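Local coordinates for hypothetical protein Atu0636 (Agrobacterium tumefaciens, PDB 2OZV) that is of unproven function but probably transfers a methyl group from S-adenosylmethionine to an oxygen of its substrate, as a predicted O-methyltransferase, at residues 37-42 with 60-65; 41-46 with 117-122; 98-103 with 149-154. All blocks are in the same frame, centred on the assembly; numbering follows the deposited sequence.

In the fold
All three contacts belong to one Rossmann-like methyltransferase fold. Contacts 1 and 2 flank strand 38-42, pairing it with strand 61-67 on one edge and strand 116-121 on the other; they share Ala41 and Asp42, and their centres are about 10 Å apart. Contact 3 sets the loop after strand 92-96 against helix 148-159, its centre about 12 Å from that of contact 2 and about 19 Å from that of contact 1. Along the chain, contact 1 closes before contact 3 opens, whereas contacts 2 and 3 interleave. Trp152 links these last two by packing on Leu43, beside the glycine-rich turn that probably receives the cofactor.

Contact 1. Residues 37-42 with 60-65; sequences ACRIAD and KAEVTL
Ile40 lies beside Val63 where strands 38-42 and 61-65 run in the same direction as the two strands of a beta-alpha-beta unit, with helix 49-57 as the crossover between them. The strand axes approach to 4.7 Å and diverge by 22°, the modest twist of a parallel sheet in a Rossmann-like methyltransferase fold.

Four backbone hydrogen bonds hold the register. Glu62 N donates to Cys38 O and Ile40 N to Glu62 O; then Thr64 N meets Ile40 O at 2.8 Å, and Asp42 N closes the ladder on Thr64 O. Weaker CA-H...O contacts fill in between, such as Val63 CA to Ile40 O at 3.4 Å.

Apolar packing gathers on the sheet face that carries Cys38, Ile40, Ala61 and Val63, where helix 49-57 lies over Ile40 and Val63. In Ile40 a chi2 of 149°, away from the usual staggered values, swings CD1 to 3.5 Å from Ala61 CB. The CG2 branch of Val63 approaches Ile40 CB more loosely.

On the other face, Arg39 and Glu62 run alongside each other. In the Glu62 conformer modelled here they form no salt bridge: Glu62 OE1 lies 3.4 Å from Arg39 CG but 5.1 Å from Arg39 NE, which instead donates to the carbonyl of His115.

Back on the face of Ile40 and Val63, Asp42, the last residue of its strand, meets Leu65. Asp42 OD2 accepts from the backbone N of Gly51 in the crossover helix; in the leucine conformer given, Leu65 CD2 lies 3.5 Å from Asp42 OD2.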
ATOM      1  N   ALA B  37      10.473  23.583 -19.680  1.00 54.57           N
ATOM      2  CA  ALA B  37      10.197  22.937 -20.930  1.00 53.86           C
ATOM      3  C   ALA B  37      10.565  21.500 -20.614  1.00 53.80           C
ATOM      4  O   ALA B  37      11.634  21.220 -20.028  1.00 54.58           O
ATOM      5  CB  ALA B  37      11.046  23.496 -22.067  1.00 54.57           C
ATOM      6  N   CYS B  38       9.639  20.605 -20.887  1.00 50.58           N
ATOM      7  CA  CYS B  38       9.873  19.203 -20.569  1.00 49.71           C
ATOM      8  C   CYS B  38       9.122  18.396 -21.576  1.00 48.20           C
ATOM      9  O   CYS B  38       8.205  18.906 -22.243  1.00 48.80           O
ATOM     10  CB  CYS B  38       9.445  18.844 -19.141  1.00 49.91           C
ATOM     11  SG  CYS B  38       7.716  19.172 -18.790  1.00 52.19           S
ATOM     12  N   ARG B  39       9.533  17.141 -21.702  1.00 45.69           N
ATOM     13  CA  ARG B  39       8.970  16.232 -22.665  1.00 45.32           C
ATOM     14  C   ARG B  39       8.277  15.137 -21.884  1.00 45.35           C
ATOM     15  O   ARG B  39       8.879  14.537 -20.982  1.00 45.21           O
ATOM     16  CB  ARG B  39      10.062  15.663 -23.566  1.00 45.01           C
ATOM     17  CG  ARG B  39      10.752  16.759 -24.469  1.00 44.38           C
ATOM     18  CD  ARG B  39      11.725  16.157 -25.432  1.00 46.08           C
ATOM     19  NE  ARG B  39      12.856  15.477 -24.783  1.00 46.12           N
ATOM     20  CZ  ARG B  39      14.093  15.968 -24.690  1.00 46.85           C
ATOM     21  NH1 ARG B  39      14.392  17.172 -25.186  1.00 49.73           N
ATOM     22  NH2 ARG B  39      15.048  15.253 -24.112  1.00 45.35           N
ATOM     23  N   ILE B  40       7.015  14.900 -22.222  1.00 45.07           N
ATOM     24  CA  ILE B  40       6.188  13.952 -21.468  1.00 45.27           C
ATOM     25  C   ILE B  40       5.627  12.901 -22.405  1.00 45.05           C
ATOM     26  O   ILE B  40       5.067  13.244 -23.444  1.00 45.48           O
ATOM     27  CB  ILE B  40       5.028  14.693 -20.775  1.00 46.39           C
ATOM     28  CG1 ILE B  40       5.578  15.722 -19.768  1.00 50.68           C
ATOM     29  CG2 ILE B  40       4.092  13.648 -20.067  1.00 47.70           C
ATOM     30  CD1 ILE B  40       4.708  16.887 -19.625  1.00 55.08           C
ATOM     31  N   ALA B  41       5.770  11.623 -22.048  1.00 44.18           N
ATOM     32  CA  ALA B  41       5.134  10.532 -22.794  1.00 44.85           C
ATOM     33  C   ALA B  41       3.923  10.028 -22.023  1.00 45.61           C
ATOM     34  O   ALA B  41       4.026   9.787 -20.811  1.00 46.30           O
ATOM     35  CB  ALA B  41       6.118   9.374 -23.033  1.00 45.40           C
ATOM     36  N   ASP B  42       2.798   9.874 -22.726  1.00 45.13           N
ATOM     37  CA  ASP B  42       1.580   9.277 -22.166  1.00 46.52           C
ATOM     38  C   ASP B  42       1.452   7.924 -22.841  1.00 46.39           C
ATOM     39  O   ASP B  42       1.194   7.849 -24.053  1.00 45.90           O
ATOM     40  CB  ASP B  42       0.384  10.213 -22.459  1.00 46.19           C
ATOM     41  CG  ASP B  42      -0.955   9.730 -21.879  1.00 50.05           C
ATOM     42  OD1 ASP B  42      -1.051   8.576 -21.435  1.00 53.14           O
ATOM     43  OD2 ASP B  42      -1.923  10.538 -21.968  1.00 53.63           O
ATOM     44  N   LYS B  60       4.661  24.945 -21.161  1.00 47.48           N
ATOM     45  CA  LYS B  60       5.969  24.589 -21.681  1.00 49.31           C
ATOM     46  C   LYS B  60       6.134  23.082 -21.953  1.00 48.65           C
ATOM     47  O   LYS B  60       7.191  22.653 -22.417  1.00 50.28           O
ATOM     48  CB  LYS B  60       7.063  25.046 -20.703  1.00 48.70           C
ATOM     49  CG  LYS B  60       7.206  26.570 -20.558  1.00 50.31           C
ATOM     50  CD  LYS B  60       8.444  26.886 -19.708  1.00 51.71           C
ATOM     51  CE  LYS B  60       8.881  28.312 -19.889  1.00 59.00           C
ATOM     52  NZ  LYS B  60       8.297  29.182 -18.829  1.00 61.66           N
ATOM     53  N   ALA B  61       5.116  22.284 -21.648  1.00 47.47           N
ATOM     54  CA  ALA B  61       5.235  20.849 -21.834  1.00 46.30           C
ATOM     55  C   ALA B  61       5.043  20.453 -23.289  1.00 46.68           C
ATOM     56  O   ALA B  61       4.205  21.002 -23.992  1.00 46.31           O
ATOM     57  CB  ALA B  61       4.197  20.115 -20.978  1.00 46.20           C
ATOM     58  N   GLU B  62       5.778  19.438 -23.708  0.50 46.21           N
ATOM     59  CA  GLU B  62       5.675  18.929 -25.052  0.50 47.32           C
ATOM     60  C   GLU B  62       5.282  17.484 -24.860  0.50 47.16           C
ATOM     61  O   GLU B  62       6.029  16.707 -24.279  0.50 47.30           O
ATOM     62  CB  GLU B  62       7.028  19.080 -25.721  0.50 47.48           C
ATOM     63  CG  GLU B  62       7.238  18.398 -27.026  0.50 48.11           C
ATOM     64  CD  GLU B  62       8.611  18.754 -27.620  0.50 48.35           C
ATOM     65  OE1 GLU B  62       9.614  18.861 -26.881  0.50 53.74           O
ATOM     66  OE2 GLU B  62       8.701  18.924 -28.822  0.50 48.25           O
ATOM     67  N   VAL B  63       4.081  17.144 -25.313  1.00 47.07           N
ATOM     68  CA  VAL B  63       3.484  15.835 -24.988  1.00 46.41           C
ATOM     69  C   VAL B  63       3.439  14.888 -26.174  1.00 46.71           C
ATOM     70  O   VAL B  63       3.056  15.305 -27.272  1.00 46.32           O
ATOM     71  CB  VAL B  63       2.070  15.988 -24.352  1.00 47.94           C
ATOM     72  CG1 VAL B  63       1.394  14.615 -24.080  1.00 46.92           C
ATOM     73  CG2 VAL B  63       2.176  16.835 -23.069  1.00 47.75           C
ATOM     74  N   THR B  64       3.809  13.621 -25.945  1.00 45.22           N
ATOM     75  CA  THR B  64       3.675  12.592 -26.959  1.00 45.46           C
ATOM     76  C   THR B  64       2.696  11.557 -26.436  1.00 45.35           C
ATOM     77  O   THR B  64       2.933  10.974 -25.368  1.00 46.68           O
ATOM     78  CB  THR B  64       5.025  11.922 -27.298  1.00 45.21           C
ATOM     79  OG1 THR B  64       5.939  12.932 -27.713  1.00 46.01           O
ATOM     80  CG2 THR B  64       4.899  10.919 -28.470  1.00 47.72           C
ATOM     81  N   LEU B  65       1.622  11.346 -27.187  1.00 44.95           N
ATOM     82  CA  LEU B  65       0.619  10.342 -26.820  0.60 44.97           C
ATOM     83  C   LEU B  65       0.880   9.083 -27.635  1.00 46.01           C
ATOM     84  O   LEU B  65       0.931   9.130 -28.873  1.00 47.10           O
ATOM     85  CB  LEU B  65      -0.830  10.836 -27.067  0.60 45.21           C
ATOM     86  CG  LEU B  65      -1.390  12.154 -26.495  0.60 44.09           C
ATOM     87  CD1 LEU B  65      -2.827  12.427 -26.994  0.60 45.51           C
ATOM     88  CD2 LEU B  65      -1.343  12.197 -24.938  0.60 44.68           C
TER

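Contact 2. Residues 41-46 with 117-122; sequences ADLGAG and HHVIMN
Ala41 and Asp42 pair in parallel with Val119 and Ile120, and the touching backbones run within 1° of the same direction. Three hydrogen bonds join them: Ala41 N to His118 O, Ile120 N to Ala41 O at 2.8 Å, and Leu43 N to Ile120 O at 3.0 Å, so the pairing carries one residue past the end of strand 38-42.

Leu43 meets both Val119 and Met121. Its CG sits 3.6 Å from Val119 CG1, the valine branch turned anti to the backbone N (chi1 180°). Leu43 and Met121, a selenomethionine in the crystal, lie alongside one another and point the same way; the bend at the end of the Met121 chain, chi3 65°, brings its CE methyl to 3.6 Å from Leu43 CD1. Helix 148-159 covers this side through Trp152 and Ala156, which pack on Met121.

The opposite face carries Asp42 and Ile120, whose side chains pass at a slant. Here the CG1 methylene of Ile120 comes within 3.9 Å of Asp42 CB, against the aliphatic base of the acidic side chain.

Beyond Leu43 the chain leaves the sheet through Gly44, Ala45 and Gly46. With Ala49 the two glycines fit a GxGxxA pattern in a strand-turn-helix, consistent with the S-adenosylmethionine-binding loop at the end of the first strand in Rossmann-like methyltransferases.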
ATOM      1  N   ALA B  41       5.770  11.623 -22.048  1.00 44.18           N
ATOM      2  CA  ALA B  41       5.134  10.532 -22.794  1.00 44.85           C
ATOM      3  C   ALA B  41       3.923  10.028 -22.023  1.00 45.61           C
ATOM      4  O   ALA B  41       4.026   9.787 -20.811  1.00 46.30           O
ATOM      5  CB  ALA B  41       6.118   9.374 -23.033  1.00 45.40           C
ATOM      6  N   ASP B  42       2.798   9.874 -22.726  1.00 45.13           N
ATOM      7  CA  ASP B  42       1.580   9.277 -22.166  1.00 46.52           C
ATOM      8  C   ASP B  42       1.452   7.924 -22.841  1.00 46.39           C
ATOM      9  O   ASP B  42       1.194   7.849 -24.053  1.00 45.90           O
ATOM     10  CB  ASP B  42       0.384  10.213 -22.459  1.00 46.19           C
ATOM     11  CG  ASP B  42      -0.955   9.730 -21.879  1.00 50.05           C
ATOM     12  OD1 ASP B  42      -1.051   8.576 -21.435  1.00 53.14           O
ATOM     13  OD2 ASP B  42      -1.923  10.538 -21.968  1.00 53.63           O
ATOM     14  N   LEU B  43       1.684   6.849 -22.080  1.00 47.25           N
ATOM     15  CA  LEU B  43       1.725   5.493 -22.646  1.00 50.63           C
ATOM     16  C   LEU B  43       0.327   4.956 -22.829  1.00 52.90           C
ATOM     17  O   LEU B  43       0.100   3.908 -23.436  1.00 53.43           O
ATOM     18  CB  LEU B  43       2.577   4.536 -21.813  1.00 50.63           C
ATOM     19  CG  LEU B  43       4.070   4.828 -21.695  1.00 54.00           C
ATOM     20  CD1 LEU B  43       4.765   3.623 -21.071  1.00 54.18           C
ATOM     21  CD2 LEU B  43       4.713   5.189 -23.040  1.00 56.37           C
ATOM     22  N   GLY B  44      -0.591   5.712 -22.232  0.50 55.03           N
ATOM     23  CA  GLY B  44      -1.954   5.873 -22.689  0.50 57.03           C
ATOM     24  C   GLY B  44      -2.859   4.688 -22.744  0.50 57.75           C
ATOM     25  O   GLY B  44      -2.900   3.965 -23.736  0.50 59.21           O
ATOM     26  N   ALA B  45      -3.584   4.463 -21.663  0.50 59.04           N
ATOM     27  CA  ALA B  45      -4.783   3.683 -21.791  0.50 59.14           C
ATOM     28  C   ALA B  45      -5.846   4.756 -21.734  0.50 59.10           C
ATOM     29  O   ALA B  45      -6.138   5.332 -20.680  0.50 59.32           O
ATOM     30  CB  ALA B  45      -4.918   2.683 -20.676  0.50 59.54           C
ATOM     31  N   GLY B  46      -6.360   5.064 -22.912  1.00 58.60           N
ATOM     32  CA  GLY B  46      -7.285   6.167 -23.115  1.00 58.73           C
ATOM     33  C   GLY B  46      -7.016   6.808 -24.458  1.00 57.78           C
ATOM     34  O   GLY B  46      -6.300   6.258 -25.305  1.00 58.73           O
ATOM     35  N   HIS B 117      11.291  13.397 -19.876  1.00 43.99           N
ATOM     36  CA  HIS B 117      11.425  13.833 -18.481  1.00 44.22           C
ATOM     37  C   HIS B 117      10.360  13.200 -17.583  1.00 44.03           C
ATOM     38  O   HIS B 117      10.553  13.093 -16.372  1.00 44.56           O
ATOM     39  CB  HIS B 117      11.306  15.352 -18.414  1.00 44.41           C
ATOM     40  CG  HIS B 117      12.359  16.066 -19.227  1.00 44.41           C
ATOM     41  ND1 HIS B 117      12.086  16.624 -20.464  1.00 45.11           N
ATOM     42  CD2 HIS B 117      13.678  16.274 -18.996  1.00 46.50           C
ATOM     43  CE1 HIS B 117      13.195  17.174 -20.944  1.00 44.41           C
ATOM     44  NE2 HIS B 117      14.175  16.971 -20.075  1.00 43.68           N
ATOM     45  N   HIS B 118       9.221  12.855 -18.192  1.00 44.65           N
ATOM     46  CA  HIS B 118       8.093  12.247 -17.482  1.00 45.25           C
ATOM     47  C   HIS B 118       7.500  11.196 -18.365  1.00 44.90           C
ATOM     48  O   HIS B 118       7.331  11.394 -19.584  1.00 44.32           O
ATOM     49  CB  HIS B 118       6.995  13.295 -17.197  1.00 45.41           C
ATOM     50  CG  HIS B 118       7.438  14.371 -16.273  1.00 46.53           C
ATOM     51  ND1 HIS B 118       7.274  14.289 -14.906  1.00 46.52           N
ATOM     52  CD2 HIS B 118       8.024  15.575 -16.514  1.00 46.88           C
ATOM     53  CE1 HIS B 118       7.779  15.372 -14.337  1.00 48.97           C
ATOM     54  NE2 HIS B 118       8.242  16.166 -15.291  1.00 48.55           N
ATOM     55  N   VAL B 119       7.126  10.074 -17.759  1.00 44.82           N
ATOM     56  CA  VAL B 119       6.254   9.119 -18.424  1.00 44.43           C
ATOM     57  C   VAL B 119       5.045   8.894 -17.522  1.00 45.38           C
ATOM     58  O   VAL B 119       5.212   8.634 -16.333  1.00 45.08           O
ATOM     59  CB  VAL B 119       6.949   7.766 -18.698  1.00 45.30           C
ATOM     60  CG1 VAL B 119       6.007   6.812 -19.392  1.00 45.04           C
ATOM     61  CG2 VAL B 119       8.219   8.009 -19.587  1.00 43.70           C
ATOM     62  N   ILE B 120       3.869   9.059 -18.099  1.00 43.75           N
ATOM     63  CA  ILE B 120       2.623   8.847 -17.380  1.00 44.66           C
ATOM     64  C   ILE B 120       1.812   7.694 -17.936  1.00 45.29           C
ATOM     65  O   ILE B 120       1.801   7.428 -19.154  1.00 44.76           O
ATOM     66  CB  ILE B 120       1.786  10.165 -17.281  1.00 45.20           C
ATOM     67  CG1 ILE B 120       1.080  10.519 -18.598  1.00 44.39           C
ATOM     68  CG2 ILE B 120       2.693  11.351 -16.826  1.00 43.53           C
ATOM     69  CD1 ILE B 120       0.266  11.853 -18.519  1.00 44.94           C
HETATM   70  N   MSE B 121       1.072   7.000 -17.060  1.00 44.17           N
HETATM   71  CA  MSE B 121       0.337   5.835 -17.538  1.00 45.82           C
HETATM   72  C   MSE B 121      -0.857   5.512 -16.648  1.00 46.05           C
HETATM   73  O   MSE B 121      -0.825   5.722 -15.428  1.00 45.43           O
HETATM   74  CB  MSE B 121       1.267   4.596 -17.618  1.00 45.08           C
HETATM   75  CG  MSE B 121       1.843   4.214 -16.253  1.00 44.47           C
HETATM   76 SE   MSE B 121       3.023   2.611 -16.446  1.00 56.46          SE
HETATM   77  CE  MSE B 121       4.423   3.294 -17.551  1.00 50.99           C
ATOM     78  N   ASN B 122      -1.892   4.979 -17.285  1.00 46.33           N
ATOM     79  CA  ASN B 122      -3.062   4.438 -16.613  1.00 47.89           C
ATOM     80  C   ASN B 122      -3.434   3.143 -17.338  1.00 49.26           C
ATOM     81  O   ASN B 122      -4.350   3.157 -18.168  1.00 48.70           O
ATOM     82  CB  ASN B 122      -4.225   5.423 -16.689  1.00 48.17           C
ATOM     83  CG  ASN B 122      -5.476   4.898 -15.976  1.00 48.39           C
ATOM     84  OD1 ASN B 122      -5.438   3.845 -15.344  1.00 50.46           O
ATOM     85  ND2 ASN B 122      -6.542   5.635 -16.065  1.00 51.49           N
TER

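Contact 3. Residues 98-103 with 149-154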
ATOM      1  N   ASP B  98       3.359   0.163 -30.226  1.00 49.84           N
ATOM      2  CA  ASP B  98       3.125  -0.856 -29.225  1.00 50.36           C
ATOM      3  C   ASP B  98       4.136  -0.608 -28.099  1.00 51.13           C
ATOM      4  O   ASP B  98       5.335  -0.799 -28.298  1.00 51.11           O
ATOM      5  CB  ASP B  98       3.358  -2.224 -29.857  1.00 50.04           C
ATOM      6  CG  ASP B  98       3.215  -3.365 -28.870  1.00 51.44           C
ATOM      7  OD1 ASP B  98       3.047  -3.135 -27.647  1.00 49.65           O
ATOM      8  OD2 ASP B  98       3.259  -4.520 -29.342  1.00 53.57           O
ATOM      9  N   VAL B  99       3.641  -0.186 -26.933  1.00 51.54           N
ATOM     10  CA  VAL B  99       4.514   0.226 -25.815  1.00 52.75           C
ATOM     11  C   VAL B  99       5.150  -0.939 -25.057  1.00 53.41           C
ATOM     12  O   VAL B  99       5.897  -0.733 -24.081  1.00 53.99           O
ATOM     13  CB  VAL B  99       3.815   1.199 -24.832  1.00 52.71           C
ATOM     14  CG1 VAL B  99       3.387   2.486 -25.561  1.00 52.70           C
ATOM     15  CG2 VAL B  99       2.642   0.503 -24.114  1.00 53.19           C
ATOM     16  N   THR B 100       4.846  -2.161 -25.498  1.00 53.77           N
ATOM     17  CA  THR B 100       5.465  -3.358 -24.936  1.00 54.68           C
ATOM     18  C   THR B 100       6.667  -3.819 -25.773  1.00 55.26           C
ATOM     19  O   THR B 100       7.368  -4.762 -25.387  1.00 55.78           O
ATOM     20  CB  THR B 100       4.465  -4.540 -24.775  1.00 54.19           C
ATOM     21  OG1 THR B 100       4.110  -5.070 -26.063  1.00 54.50           O
ATOM     22  CG2 THR B 100       3.217  -4.106 -24.021  1.00 55.33           C
ATOM     23  N   LEU B 101       6.904  -3.158 -26.903  1.00 56.09           N
ATOM     24  CA  LEU B 101       8.066  -3.466 -27.758  1.00 57.17           C
ATOM     25  C   LEU B 101       9.362  -3.287 -26.973  1.00 58.10           C
ATOM     26  O   LEU B 101       9.412  -2.520 -25.997  1.00 58.17           O
ATOM     27  CB  LEU B 101       8.091  -2.602 -29.021  1.00 56.91           C
ATOM     28  CG  LEU B 101       7.087  -2.967 -30.124  1.00 57.19           C
ATOM     29  CD1 LEU B 101       7.178  -1.964 -31.240  1.00 56.73           C
ATOM     30  CD2 LEU B 101       7.290  -4.397 -30.645  1.00 56.52           C
ATOM     31  N   ARG B 102      10.387  -4.027 -27.383  1.00 58.82           N
ATOM     32  CA  ARG B 102      11.679  -3.999 -26.707  1.00 59.43           C
ATOM     33  C   ARG B 102      12.776  -3.541 -27.641  1.00 59.19           C
ATOM     34  O   ARG B 102      12.599  -3.527 -28.860  1.00 59.84           O
ATOM     35  CB  ARG B 102      12.045  -5.379 -26.181  1.00 59.38           C
ATOM     36  CG  ARG B 102      11.020  -5.991 -25.290  1.00 60.88           C
ATOM     37  CD  ARG B 102      11.651  -7.116 -24.519  1.00 64.07           C
ATOM     38  NE  ARG B 102      10.643  -7.965 -23.905  1.00 66.04           N
ATOM     39  CZ  ARG B 102      10.810  -8.590 -22.747  1.00 68.06           C
ATOM     40  NH1 ARG B 102       9.837  -9.352 -22.258  1.00 68.54           N
ATOM     41  NH2 ARG B 102      11.950  -8.445 -22.074  1.00 69.28           N
ATOM     42  N   ALA B 103      13.907  -3.163 -27.048  1.00 59.30           N
ATOM     43  CA  ALA B 103      15.149  -2.918 -27.776  1.00 58.82           C
ATOM     44  C   ALA B 103      14.968  -2.070 -29.036  1.00 58.64           C
ATOM     45  O   ALA B 103      14.336  -1.012 -28.998  1.00 58.62           O
ATOM     46  CB  ALA B 103      15.838  -4.247 -28.097  1.00 59.04           C
ATOM     47  N   PHE B 149       2.037  -4.350 -16.227  1.00 50.88           N
ATOM     48  CA  PHE B 149       2.854  -3.374 -15.515  1.00 49.67           C
ATOM     49  C   PHE B 149       4.343  -3.591 -15.785  1.00 48.56           C
ATOM     50  O   PHE B 149       5.077  -2.631 -16.038  1.00 48.48           O
ATOM     51  CB  PHE B 149       2.555  -3.391 -14.016  1.00 50.93           C
ATOM     52  CG  PHE B 149       1.286  -2.651 -13.658  1.00 53.32           C
ATOM     53  CD1 PHE B 149       1.256  -1.268 -13.646  1.00 55.37           C
ATOM     54  CD2 PHE B 149       0.132  -3.357 -13.331  1.00 56.98           C
ATOM     55  CE1 PHE B 149       0.074  -0.570 -13.306  1.00 56.36           C
ATOM     56  CE2 PHE B 149      -1.043  -2.665 -12.993  1.00 56.46           C
ATOM     57  CZ  PHE B 149      -1.059  -1.288 -12.985  1.00 53.79           C
ATOM     58  N   GLU B 150       4.781  -4.847 -15.748  1.00 47.11           N
ATOM     59  CA  GLU B 150       6.151  -5.172 -16.110  1.00 46.91           C
ATOM     60  C   GLU B 150       6.546  -4.619 -17.484  1.00 47.05           C
ATOM     61  O   GLU B 150       7.561  -3.925 -17.595  1.00 47.27           O
ATOM     62  CB  GLU B 150       6.367  -6.691 -16.057  1.00 46.35           C
ATOM     63  CG  GLU B 150       7.715  -7.152 -16.643  1.00 49.59           C
ATOM     64  CD  GLU B 150       8.938  -6.621 -15.879  1.00 51.24           C
ATOM     65  OE1 GLU B 150       8.821  -6.176 -14.719  1.00 52.83           O
ATOM     66  OE2 GLU B 150      10.044  -6.650 -16.451  1.00 54.05           O
ATOM     67  N   ASP B 151       5.752  -4.912 -18.517  1.00 46.30           N
ATOM     68  CA  ASP B 151       6.053  -4.418 -19.879  1.00 46.79           C
ATOM     69  C   ASP B 151       6.071  -2.894 -19.962  1.00 46.26           C
ATOM     70  O   ASP B 151       7.033  -2.303 -20.464  1.00 45.24           O
ATOM     71  CB  ASP B 151       5.044  -4.944 -20.893  1.00 47.48           C
ATOM     72  CG  ASP B 151       5.242  -6.418 -21.225  1.00 50.35           C
ATOM     73  OD1 ASP B 151       6.336  -6.980 -20.960  1.00 54.61           O
ATOM     74  OD2 ASP B 151       4.292  -7.018 -21.769  1.00 52.72           O
ATOM     75  N   TRP B 152       5.011  -2.259 -19.464  1.00 45.53           N
ATOM     76  CA  TRP B 152       4.887  -0.810 -19.575  1.00 46.34           C
ATOM     77  C   TRP B 152       5.948  -0.061 -18.765  1.00 46.25           C
ATOM     78  O   TRP B 152       6.499   0.921 -19.251  1.00 46.29           O
ATOM     79  CB  TRP B 152       3.500  -0.360 -19.143  1.00 46.71           C
ATOM     80  CG  TRP B 152       2.412  -0.657 -20.098  1.00 47.98           C
ATOM     81  CD1 TRP B 152       2.250  -1.772 -20.861  1.00 49.67           C
ATOM     82  CD2 TRP B 152       1.290   0.182 -20.361  1.00 47.84           C
ATOM     83  NE1 TRP B 152       1.086  -1.675 -21.607  1.00 49.92           N
ATOM     84  CE2 TRP B 152       0.483  -0.478 -21.308  1.00 48.91           C
ATOM     85  CE3 TRP B 152       0.907   1.445 -19.901  1.00 47.97           C
ATOM     86  CZ2 TRP B 152      -0.703   0.076 -21.794  1.00 48.40           C
ATOM     87  CZ3 TRP B 152      -0.275   1.992 -20.372  1.00 48.69           C
ATOM     88  CH2 TRP B 152      -1.069   1.304 -21.305  1.00 48.20           C
ATOM     89  N   ILE B 153       6.237  -0.535 -17.547  1.00 46.28           N
ATOM     90  CA  ILE B 153       7.273   0.103 -16.727  1.00 46.37           C
ATOM     91  C   ILE B 153       8.693  -0.182 -17.264  1.00 45.52           C
ATOM     92  O   ILE B 153       9.557   0.695 -17.198  1.00 46.73           O
ATOM     93  CB  ILE B 153       7.085  -0.223 -15.213  1.00 46.59           C
ATOM     94  CG1 ILE B 153       5.802   0.492 -14.736  1.00 45.76           C
ATOM     95  CG2 ILE B 153       8.264   0.299 -14.376  1.00 45.74           C
ATOM     96  CD1 ILE B 153       5.227   0.030 -13.378  1.00 47.37           C
ATOM     97  N   ARG B 154       8.929  -1.361 -17.841  1.00 45.69           N
ATOM     98  CA  ARG B 154      10.171  -1.594 -18.573  1.00 45.78           C
ATOM     99  C   ARG B 154      10.349  -0.539 -19.680  1.00 45.24           C
ATOM    100  O   ARG B 154      11.401   0.073 -19.787  1.00 44.74           O
ATOM    101  CB  ARG B 154      10.198  -2.999 -19.186  1.00 46.21           C
ATOM    102  CG  ARG B 154      11.516  -3.388 -19.845  1.00 47.99           C
ATOM    103  CD  ARG B 154      11.391  -4.763 -20.522  1.00 48.03           C
ATOM    104  NE  ARG B 154      10.399  -4.680 -21.590  1.00 53.18           N
ATOM    105  CZ  ARG B 154       9.300  -5.426 -21.686  1.00 55.72           C
ATOM    106  NH1 ARG B 154       9.048  -6.376 -20.792  1.00 54.90           N
ATOM    107  NH2 ARG B 154       8.452  -5.225 -22.701  1.00 56.20           N
TER
HETATM  108  O   HOH W   1       9.935  -2.584 -23.456  1.00 40.32           O
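Val99 and Thr100 rest on Trp152 and Asp151, joining a type I beta turn, Asp98 to Leu101, to the flank of helix 148-159 in this Rossmann-like fold. An Asx turn is nested in it, Asp98 OD1 accepting from Thr100 N; the same oxygen also accepts from Thr100 OG1 at 2.7 Å. Both donors come from the same face of the carboxylate, and the hydroxyl bond fixes the rotation of the threonine.

With OG1 engaged there, at chi1 71°, Thr100 presents its methyl to the helix, CG2 standing 3.7 Å from Asp151 CB. Val99 uses its CG2 branch, which sits between its backbone N and carbonyl carbon; this methyl makes a CH-pi contact over one face of the indole, 3.7 Å from the centroid of the Trp152 five-membered ring.

Farther along, two arginines stack. The guanidinium of Arg102 lies flat on that of Arg154, centres 3.7 Å apart and planes 11° from parallel, although the side chains themselves cross at about a right angle. Asp151 probably eases the like charges: its OD1 forms a salt bridge with Arg154 NH1 at 2.8 Å, while Arg102 feels the carboxylate only as a nearby charge.

The bend in Arg154 at chi3, 63°, sets its plane so that the carbonyl of Thr100 lies at the guanidinium edge, Thr100 O being 2.9 Å from Arg154 NH2. A water completes the join, donating to Leu101 O at 2.6 Å and accepting from Arg154 NE at 2.8 Å.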